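Local coordinates for protein ficolin-3 (Homo sapiens, PDB 2J5Z) that probably acts as a lectin of innate immunity, recognising sugars such as galactose through a fibrinogen-like domain that also carries calcium, at residues L105-G110 against S205-G210. Sequence-based numbering, arbitrary orientation.
With GAL (beta-D-galactopyranose), chain E.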
loop_
_atom_site.group_PDB
_atom_site.type_symbol
_atom_site.label_atom_id
_atom_site.label_comp_id
_atom_site.label_asym_id
_atom_site.label_seq_id
_atom_site.Cartn_x
_atom_site.Cartn_y
_atom_site.Cartn_z
ATOM N N LEU A 105 -15.473 -1.445 14.388
ATOM C CA LEU A 105 -14.797 -2.348 15.295
ATOM C C LEU A 105 -14.915 -3.771 14.764
ATOM O O LEU A 105 -15.948 -4.143 14.233
ATOM C CB LEU A 105 -15.428 -2.263 16.689
ATOM C CG LEU A 105 -15.520 -0.868 17.322
ATOM C CD1 LEU A 105 -16.414 -0.899 18.560
ATOM C CD2 LEU A 105 -14.138 -0.338 17.678
ATOM N N GLU A 106 -13.852 -4.557 14.896
ATOM C CA GLU A 106 -13.921 -5.956 14.481
ATOM C C GLU A 106 -13.271 -6.839 15.528
ATOM O O GLU A 106 -12.129 -6.614 15.903
ATOM C CB GLU A 106 -13.255 -6.157 13.123
ATOM C CG GLU A 106 -13.431 -7.567 12.578
ATOM C CD GLU A 106 -12.765 -7.762 11.236
ATOM O OE1 GLU A 106 -13.014 -6.951 10.316
ATOM O OE2 GLU A 106 -11.993 -8.733 11.099
ATOM N N ASP A 107 -14.011 -7.831 16.019
ATOM C CA ASP A 107 -13.469 -8.738 17.017
ATOM C C ASP A 107 -12.716 -9.881 16.339
ATOM O O ASP A 107 -12.603 -9.919 15.110
ATOM C CB ASP A 107 -14.561 -9.257 17.979
ATOM C CG ASP A 107 -15.614 -10.127 17.287
ATOM O OD1 ASP A 107 -15.354 -10.664 16.187
ATOM O OD2 ASP A 107 -16.723 -10.280 17.862
ATOM N N PHE A 108 -12.212 -10.805 17.148
ATOM C CA PHE A 108 -11.373 -11.899 16.659
ATOM C C PHE A 108 -12.156 -12.971 15.911
ATOM O O PHE A 108 -11.572 -13.899 15.352
ATOM C CB PHE A 108 -10.576 -12.499 17.814
ATOM C CG PHE A 108 -9.685 -11.505 18.508
ATOM C CD1 PHE A 108 -8.493 -11.104 17.929
ATOM C CD2 PHE A 108 -10.046 -10.961 19.730
ATOM C CE1 PHE A 108 -7.673 -10.191 18.556
ATOM C CE2 PHE A 108 -9.232 -10.046 20.364
ATOM C CZ PHE A 108 -8.040 -9.657 19.775
ATOM N N ASN A 109 -13.477 -12.839 15.893
ATOM C CA ASN A 109 -14.313 -13.735 15.111
ATOM C C ASN A 109 -14.572 -13.167 13.729
ATOM O O ASN A 109 -15.068 -13.859 12.844
ATOM C CB ASN A 109 -15.644 -13.996 15.822
ATOM C CG ASN A 109 -15.524 -15.011 16.941
ATOM O OD1 ASN A 109 -14.456 -15.191 17.533
ATOM N ND2 ASN A 109 -16.630 -15.679 17.242
ATOM N N GLY A 110 -14.234 -11.892 13.545
ATOM C CA GLY A 110 -14.534 -11.207 12.295
ATOM C C GLY A 110 -15.889 -10.523 12.303
ATOM O O GLY A 110 -16.339 -10.027 11.272
ATOM N N SER A 205 -19.317 -0.461 25.752
ATOM C CA SER A 205 -20.690 -0.825 25.441
ATOM C C SER A 205 -20.784 -1.952 24.420
ATOM O O SER A 205 -21.877 -2.453 24.134
ATOM C CB SER A 205 -21.459 0.395 24.944
ATOM O OG SER A 205 -20.969 0.814 23.676
ATOM N N GLY A 206 -19.639 -2.335 23.859
ATOM C CA GLY A 206 -19.568 -3.464 22.945
ATOM C C GLY A 206 -19.155 -4.702 23.712
ATOM O O GLY A 206 -20.004 -5.401 24.263
ATOM N N ARG A 207 -17.848 -4.960 23.768
ATOM C CA ARG A 207 -17.310 -6.145 24.447
ATOM C C ARG A 207 -16.839 -5.852 25.867
ATOM O O ARG A 207 -16.582 -6.770 26.650
ATOM C CB ARG A 207 -16.178 -6.778 23.623
ATOM C CG ARG A 207 -16.564 -7.031 22.176
ATOM C CD ARG A 207 -15.662 -8.046 21.465
ATOM N NE ARG A 207 -14.297 -8.109 21.989
ATOM C CZ ARG A 207 -13.775 -9.183 22.578
ATOM N NH1 ARG A 207 -14.510 -10.280 22.721
ATOM N NH2 ARG A 207 -12.524 -9.168 23.021
ATOM N N GLY A 208 -16.721 -4.574 26.205
ATOM C CA GLY A 208 -16.363 -4.180 27.559
ATOM C C GLY A 208 -14.881 -3.985 27.768
ATOM O O GLY A 208 -14.067 -4.396 26.933
ATOM N N VAL A 209 -14.530 -3.354 28.886
ATOM C CA VAL A 209 -13.139 -3.145 29.262
ATOM C C VAL A 209 -12.433 -4.492 29.390
ATOM O O VAL A 209 -13.038 -5.476 29.820
ATOM C CB VAL A 209 -13.032 -2.370 30.595
ATOM C CG1 VAL A 209 -11.590 -2.132 30.969
ATOM C CG2 VAL A 209 -13.771 -1.045 30.492
ATOM N N GLY A 210 -11.164 -4.538 28.993
ATOM C CA GLY A 210 -10.363 -5.752 29.140
ATOM C C GLY A 210 -10.648 -6.806 28.086
ATOM O O GLY A 210 -10.071 -7.895 28.117
HETATM C C1 GAL E . -12.594 3.261 34.024
HETATM C C2 GAL E . -12.709 2.494 32.716
HETATM C C3 GAL E . -11.753 1.307 32.696
HETATM C C4 GAL E . -10.377 1.620 33.287
HETATM C C5 GAL E . -10.436 2.544 34.492
HETATM C C6 GAL E . -9.037 2.989 34.900
HETATM O O1 GAL E . -13.472 4.394 34.023
HETATM O O2 GAL E . -14.053 2.021 32.544
HETATM O O3 GAL E . -11.595 0.879 31.342
HETATM O O4 GAL E . -9.547 2.217 32.287
HETATM O O5 GAL E . -11.238 3.671 34.150
HETATM O O6 GAL E . -8.899 2.893 36.322
#
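The side chain of R207 leaves the backbone with CG anti to its carbonyl carbon and runs out extended at chi2, bringing CD to D107; a bend at chi3 (-28°) then swings the guanidinium toward F108. At D107, chi1 of 65° sets CG between the backbone N and the carbonyl carbon, turning the carboxylate back over its own turn, while the methylene CB meets the arginine: D107 CB lies 3.9 Å from R207 CD. The opposite charges do not touch, D107 OD2 and R207 NE being 5.3 Å apart, although their attraction may still add a little. Beyond this, R207 NH2 comes to the edge of the F108 ring, near its plane, 4.3 Å from CE2. The same NH2 hydrogen-bonds to P212 O and makes a salt bridge with E193. D107 OD1 instead accepts a hydrogen bond from N109 N (2.9 Å), from above the carboxylate plane, which makes an Asx turn, and another from the backbone N of N111. This reinforces the type I turn from D107 to G110, closed by G110 N to D107 O. Two residues past R207, V209 reaches the galactose, both its methyls, CG1 and CG2, lying 3.0 Å from GAL O3. The contact joins, at the surface of the fibrinogen-like domain, the turn linking antiparallel strands 101-106 and 112-122 to the loop that lends V209 to the galactose pocket and precedes strand 215-220, the other sheet neighbour of 101-106.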